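Local structure of putative branched-chain amino acid ABC transporter, periplasmic branched-chain amino acid-binding protein (Pseudomonas protegens Pf-5, 4RU0) at residues I132-G137 and P152-F157; F157-S162 and I414-A419. The protein is probably a periplasmic solute-binding component of an ABC transporter, consistent with a role in branched-chain amino acid uptake. All blocks are in the same frame, centred on the assembly; numbering follows the deposited sequence.

Contact 1 of 2, residues I132-G137 and P152-F157; sequences ITLGYG and PVMLTF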
loop_
_atom_site.group_PDB
_atom_site.type_symbol
_atom_site.label_atom_id
_atom_site.label_comp_id
_atom_site.label_asym_id
_atom_site.label_seq_id
_atom_site.Cartn_x
_atom_site.Cartn_y
_atom_site.Cartn_z
ATOM N N ILE A 132 8.534 -3.735 6.336
ATOM C CA ILE A 132 7.680 -3.683 5.163
ATOM C C ILE A 132 6.550 -2.689 5.396
ATOM O O ILE A 132 5.778 -2.824 6.345
ATOM C CB ILE A 132 7.087 -5.061 4.823
ATOM C CG1 ILE A 132 8.195 -6.045 4.442
ATOM C CG2 ILE A 132 6.084 -4.942 3.700
ATOM C CD1 ILE A 132 7.705 -7.475 4.278
ATOM N N THR A 133 6.465 -1.699 4.522
ATOM C CA THR A 133 5.316 -0.799 4.460
ATOM C C THR A 133 4.701 -0.846 3.072
ATOM O O THR A 133 5.201 -0.260 2.143
ATOM C CB THR A 133 5.691 0.656 4.817
ATOM O OG1 THR A 133 6.670 1.152 3.911
ATOM C CG2 THR A 133 6.239 0.742 6.188
ATOM N N LEU A 134 3.562 -1.497 2.952
ATOM C CA LEU A 134 2.952 -1.678 1.651
ATOM C C LEU A 134 2.136 -0.450 1.303
ATOM O O LEU A 134 1.237 -0.079 2.016
ATOM C CB LEU A 134 2.079 -2.926 1.678
ATOM C CG LEU A 134 1.487 -3.535 0.419
ATOM C CD1 LEU A 134 2.558 -4.024 -0.522
ATOM C CD2 LEU A 134 0.584 -4.692 0.796
ATOM N N GLY A 135 2.479 0.184 0.199
ATOM C CA GLY A 135 1.819 1.394 -0.248
ATOM C C GLY A 135 1.938 2.618 0.638
ATOM O O GLY A 135 1.084 3.471 0.629
ATOM N N TYR A 136 2.999 2.707 1.406
ATOM C CA TYR A 136 3.190 3.825 2.301
ATOM C C TYR A 136 4.639 3.881 2.733
ATOM O O TYR A 136 5.422 3.127 2.255
ATOM C CB TYR A 136 2.187 3.819 3.453
ATOM C CG TYR A 136 2.463 2.891 4.603
ATOM C CD1 TYR A 136 2.146 1.561 4.537
ATOM C CD2 TYR A 136 2.978 3.370 5.778
ATOM C CE1 TYR A 136 2.367 0.726 5.603
ATOM C CE2 TYR A 136 3.209 2.545 6.842
ATOM C CZ TYR A 136 2.902 1.223 6.748
ATOM O OH TYR A 136 3.142 0.424 7.810
ATOM N N GLY A 137 4.996 4.830 3.572
ATOM C CA GLY A 137 6.349 4.904 4.093
ATOM C C GLY A 137 7.270 5.802 3.286
ATOM O O GLY A 137 6.812 6.579 2.445
ATOM N N PRO A 152 9.380 -0.049 1.094
ATOM C CA PRO A 152 8.070 0.489 0.738
ATOM C C PRO A 152 7.538 -0.246 -0.490
ATOM O O PRO A 152 7.568 0.247 -1.593
ATOM C CB PRO A 152 8.388 1.928 0.402
ATOM C CG PRO A 152 9.731 1.862 -0.177
ATOM C CD PRO A 152 10.457 0.740 0.494
ATOM N N VAL A 153 7.077 -1.461 -0.261
ATOM C CA VAL A 153 6.751 -2.407 -1.312
ATOM C C VAL A 153 5.526 -2.128 -2.172
ATOM O O VAL A 153 4.499 -1.676 -1.695
ATOM C CB VAL A 153 6.650 -3.843 -0.777
ATOM C CG1 VAL A 153 6.942 -4.821 -1.890
ATOM C CG2 VAL A 153 7.639 -4.061 0.336
HETATM N N MSE A 154 5.677 -2.468 -3.443
HETATM C CA MSE A 154 4.636 -2.420 -4.447
HETATM C C MSE A 154 4.294 -1.067 -5.005
HETATM O O MSE A 154 4.319 -0.904 -6.228
HETATM C CB MSE A 154 3.393 -3.037 -3.846
HETATM C CG MSE A 154 2.764 -3.980 -4.843
HETATM SE SE MSE A 154 1.434 -5.013 -3.876
HETATM C CE MSE A 154 2.575 -6.582 -3.644
ATOM N N LEU A 155 3.917 -0.120 -4.170
ATOM C CA LEU A 155 3.622 1.192 -4.672
ATOM C C LEU A 155 4.064 2.308 -3.765
ATOM O O LEU A 155 3.573 2.436 -2.681
ATOM C CB LEU A 155 2.122 1.302 -4.951
ATOM C CG LEU A 155 1.694 2.488 -5.799
ATOM C CD1 LEU A 155 2.276 2.385 -7.185
ATOM C CD2 LEU A 155 0.197 2.588 -5.855
ATOM N N THR A 156 4.942 3.157 -4.246
ATOM C CA THR A 156 5.238 4.398 -3.564
ATOM C C THR A 156 4.382 5.511 -4.129
ATOM O O THR A 156 3.914 5.431 -5.239
ATOM C CB THR A 156 6.702 4.803 -3.683
ATOM O OG1 THR A 156 7.013 5.095 -5.040
ATOM C CG2 THR A 156 7.595 3.701 -3.185
ATOM N N PHE A 157 4.195 6.556 -3.353
ATOM C CA PHE A 157 3.440 7.715 -3.809
ATOM C C PHE A 157 4.045 8.357 -5.057
ATOM O O PHE A 157 3.328 8.968 -5.853
ATOM C CB PHE A 157 3.331 8.739 -2.682
ATOM C CG PHE A 157 2.554 8.244 -1.497
ATOM C CD1 PHE A 157 1.305 7.658 -1.665
ATOM C CD2 PHE A 157 3.081 8.338 -0.214
ATOM C CE1 PHE A 157 0.585 7.191 -0.570
ATOM C CE2 PHE A 157 2.371 7.869 0.885
ATOM C CZ PHE A 157 1.119 7.296 0.706
#

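Contact 2 of 2, residues F157-S162 and I414-A419; sequences FYSEAS and IAADRA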
loop_
_atom_site.group_PDB
_atom_site.type_symbol
_atom_site.label_atom_id
_atom_site.label_comp_id
_atom_site.label_asym_id
_atom_site.label_seq_id
_atom_site.Cartn_x
_atom_site.Cartn_y
_atom_site.Cartn_z
ATOM N N PHE A 157 4.195 6.556 -3.353
ATOM C CA PHE A 157 3.440 7.715 -3.809
ATOM C C PHE A 157 4.045 8.357 -5.057
ATOM O O PHE A 157 3.328 8.968 -5.853
ATOM C CB PHE A 157 3.331 8.739 -2.682
ATOM C CG PHE A 157 2.554 8.244 -1.497
ATOM C CD1 PHE A 157 1.305 7.658 -1.665
ATOM C CD2 PHE A 157 3.081 8.338 -0.214
ATOM C CE1 PHE A 157 0.585 7.191 -0.570
ATOM C CE2 PHE A 157 2.371 7.869 0.885
ATOM C CZ PHE A 157 1.119 7.296 0.706
ATOM N N TYR A 158 5.354 8.208 -5.248
ATOM C CA TYR A 158 5.975 8.713 -6.472
ATOM C C TYR A 158 5.461 7.932 -7.674
ATOM O O TYR A 158 5.024 8.520 -8.662
ATOM C CB TYR A 158 7.503 8.634 -6.402
ATOM C CG TYR A 158 8.148 9.804 -5.694
ATOM C CD1 TYR A 158 7.471 10.503 -4.704
ATOM C CD2 TYR A 158 9.437 10.213 -6.017
ATOM C CE1 TYR A 158 8.063 11.571 -4.049
ATOM C CE2 TYR A 158 10.036 11.282 -5.369
ATOM C CZ TYR A 158 9.341 11.960 -4.387
ATOM O OH TYR A 158 9.920 13.026 -3.731
ATOM N N SER A 159 5.509 6.605 -7.589
ATOM C CA SER A 159 4.978 5.761 -8.656
ATOM C C SER A 159 3.483 5.978 -8.852
ATOM O O SER A 159 2.992 5.931 -9.972
ATOM C CB SER A 159 5.246 4.285 -8.362
ATOM O OG SER A 159 6.630 4.011 -8.337
ATOM N N GLU A 160 2.766 6.203 -7.754
ATOM C CA GLU A 160 1.325 6.403 -7.820
ATOM C C GLU A 160 1.001 7.611 -8.688
ATOM O O GLU A 160 0.077 7.569 -9.500
ATOM C CB GLU A 160 0.719 6.586 -6.432
ATOM C CG GLU A 160 -0.803 6.545 -6.442
ATOM C CD GLU A 160 -1.413 7.015 -5.135
ATOM O OE1 GLU A 160 -0.763 7.811 -4.418
ATOM O OE2 GLU A 160 -2.546 6.591 -4.826
ATOM N N ALA A 161 1.778 8.677 -8.520
ATOM C CA ALA A 161 1.626 9.871 -9.337
ATOM C C ALA A 161 1.751 9.510 -10.808
ATOM O O ALA A 161 0.911 9.899 -11.620
ATOM C CB ALA A 161 2.657 10.921 -8.954
ATOM N N SER A 162 2.788 8.748 -11.142
ATOM C CA SER A 162 3.006 8.341 -12.526
ATOM C C SER A 162 1.835 7.527 -13.081
ATOM O O SER A 162 1.362 7.806 -14.176
ATOM C CB SER A 162 4.298 7.542 -12.654
ATOM O OG SER A 162 4.589 7.272 -14.017
ATOM N N ILE A 414 -2.218 -0.419 -14.477
ATOM C CA ILE A 414 -1.551 0.719 -15.083
ATOM C C ILE A 414 -0.150 0.860 -14.495
ATOM O O ILE A 414 0.001 1.216 -13.325
ATOM C CB ILE A 414 -2.335 2.027 -14.843
ATOM C CG1 ILE A 414 -3.825 1.830 -15.145
ATOM C CG2 ILE A 414 -1.739 3.169 -15.650
ATOM C CD1 ILE A 414 -4.127 1.497 -16.588
ATOM N N ALA A 415 0.872 0.582 -15.297
ATOM C CA ALA A 415 2.252 0.664 -14.822
ATOM C C ALA A 415 2.749 2.110 -14.763
ATOM O O ALA A 415 2.396 2.931 -15.610
ATOM C CB ALA A 415 3.165 -0.167 -15.712
ATOM N N ALA A 416 3.572 2.412 -13.761
ATOM C CA ALA A 416 4.205 3.725 -13.638
ATOM C C ALA A 416 5.463 3.809 -14.485
ATOM O O ALA A 416 6.085 2.790 -14.788
ATOM C CB ALA A 416 4.547 4.018 -12.192
ATOM N N ASP A 417 5.843 5.027 -14.854
ATOM C CA ASP A 417 7.111 5.250 -15.536
ATOM C C ASP A 417 8.201 5.454 -14.490
ATOM O O ASP A 417 8.650 6.578 -14.246
ATOM C CB ASP A 417 7.026 6.452 -16.472
ATOM C CG ASP A 417 8.180 6.508 -17.456
ATOM O OD1 ASP A 417 9.103 5.667 -17.356
ATOM O OD2 ASP A 417 8.173 7.404 -18.325
ATOM N N ARG A 418 8.617 4.360 -13.865
ATOM C CA ARG A 418 9.538 4.443 -12.746
ATOM C C ARG A 418 10.929 4.900 -13.181
ATOM O O ARG A 418 11.648 5.531 -12.407
ATOM C CB ARG A 418 9.611 3.097 -12.034
ATOM C CG ARG A 418 8.317 2.728 -11.330
ATOM C CD ARG A 418 8.142 1.229 -11.252
ATOM N NE ARG A 418 9.210 0.615 -10.487
ATOM C CZ ARG A 418 9.495 -0.681 -10.503
ATOM N NH1 ARG A 418 8.791 -1.516 -11.259
ATOM N NH2 ARG A 418 10.494 -1.136 -9.764
ATOM N N ALA A 419 11.300 4.591 -14.419
ATOM C CA ALA A 419 12.580 5.037 -14.961
ATOM C C ALA A 419 12.624 6.561 -15.011
ATOM O O ALA A 419 13.641 7.179 -14.685
ATOM C CB ALA A 419 12.811 4.452 -16.343
#

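Contact 1 of 2, residues I132-G137 and P152-F157
L134 and V153 meet where a type II beta turn, T133 to Y136, lies against the connection running from strand 150-151 into helix 157-172, beside the ligand cleft of this periplasmic binding protein fold. The L134 side chain leaves with CG anti to the backbone N (chi1 -169°), and its CD1 methyl sits 3.3 Å from V153 O. The same methyl lies against the selenomethionine M154, 3.6 Å from its CB and near SE as well. Helix 325-348 packs on L134 and M154 through V332. Farther back, the methyls I132 CG2 and V153 CG2 touch at 3.8 Å. Backbone atoms do the polar work: G135 N gives a weak hydrogen bond to V153 O, and G135 CA points a C-H at L155 O, 3.2 Å away. G135 takes the positive phi of the turn's third position, phi 64°.

T133 holds the turn from inside. Its OG1, set between the backbone N and carbonyl carbon (chi1 60°), donates to Y136 O from above the carbonyl plane at 2.9 Å, while T133 CB lies over the centre of one face of the Y136 ring. An alanine here would keep that CB but would probably leave Y136 O without the hydroxyl that ties the two ends of the turn together, giving the backbone at Y136 and G137 more room to shift. A CB on G137 would run into T133 OG1.

At the ligand side, the Y136 side chain comes about 4 Å from the bound polyether, its OH tied to G113 N, and G135 O accepts from the side chain of W269, a residue of the polyether pocket. On the opposite segment, the F157 ring, which also meets Y192 edge-to-face, reaches back obliquely and brings CZ to 3.8 Å from G135 O.

Contact 2 of 2, residues F157-S162 and I414-A419
S162 and A416 bring the first turns of helix 157-172 against the bend that joins strand 407-415 to helix 418-435. That strand is an outermost one of the mixed sheet in this alpha/beta periplasmic binding protein, and the contact joins residues more than 250 positions apart in sequence.

S162 does most of the holding. Its OG stands anti to the backbone N (chi1 -173°), which carries it across to the bend, where D417 N donates a short, nearly straight hydrogen bond to it, 2.7 Å long with 163° at the hydrogen. A backbone N-H in a tight bend is thus satisfied by a hydroxyl from another helix. D417 is the centre of an inverse gamma turn, with R418 N weakly bonded to A416 O, and it is also the N-cap of helix 418-435. Its carboxylate turns from S162 to cap a backbone N of its own helix, so D417 N and the D417 side chain serve different partners.

A416 pushes its single methyl at helix 157-172. CB comes 3.6 Å from S162 CB and 3.3 Å from S159 O, settling between residues one helical turn apart, with T163 of the same helix also touching it. S159 CB completes this small apolar patch, 3.9 Å from A416 CB. Next to the bend, A415 O accepts from N166 ND2, a second polar tie to the same helix.

S159 points its hydroxyl elsewhere: the strongest partner of OG is the E392 carboxylate. R418 passes alongside on the way to its salt bridge with D390. Where the two side chains come together, R418 CG lies 3.7 Å from S159 OG.

How the contacts relate
Contact 1 is the deeper of the two: all its touching residues are buried, and its centre lies about 5 Å from the chain centre, whereas the centre of contact 2 lies about 13 Å out and that contact is partly exposed on the 414-419 side. They follow in series and share F157, whose ring serves contact 1 while its backbone only opens the helix of contact 2. L155 CD1 packs on E160 N, 3.9 Å away, where they meet. Loop meets loop beside the ligand in contact 1, through apolar branches and a single weak backbone bond; contact 2 sets a helix against the bend between a strand and the next helix, with one strong serine bond. E392 serves both, binding T156 N and S159 OG.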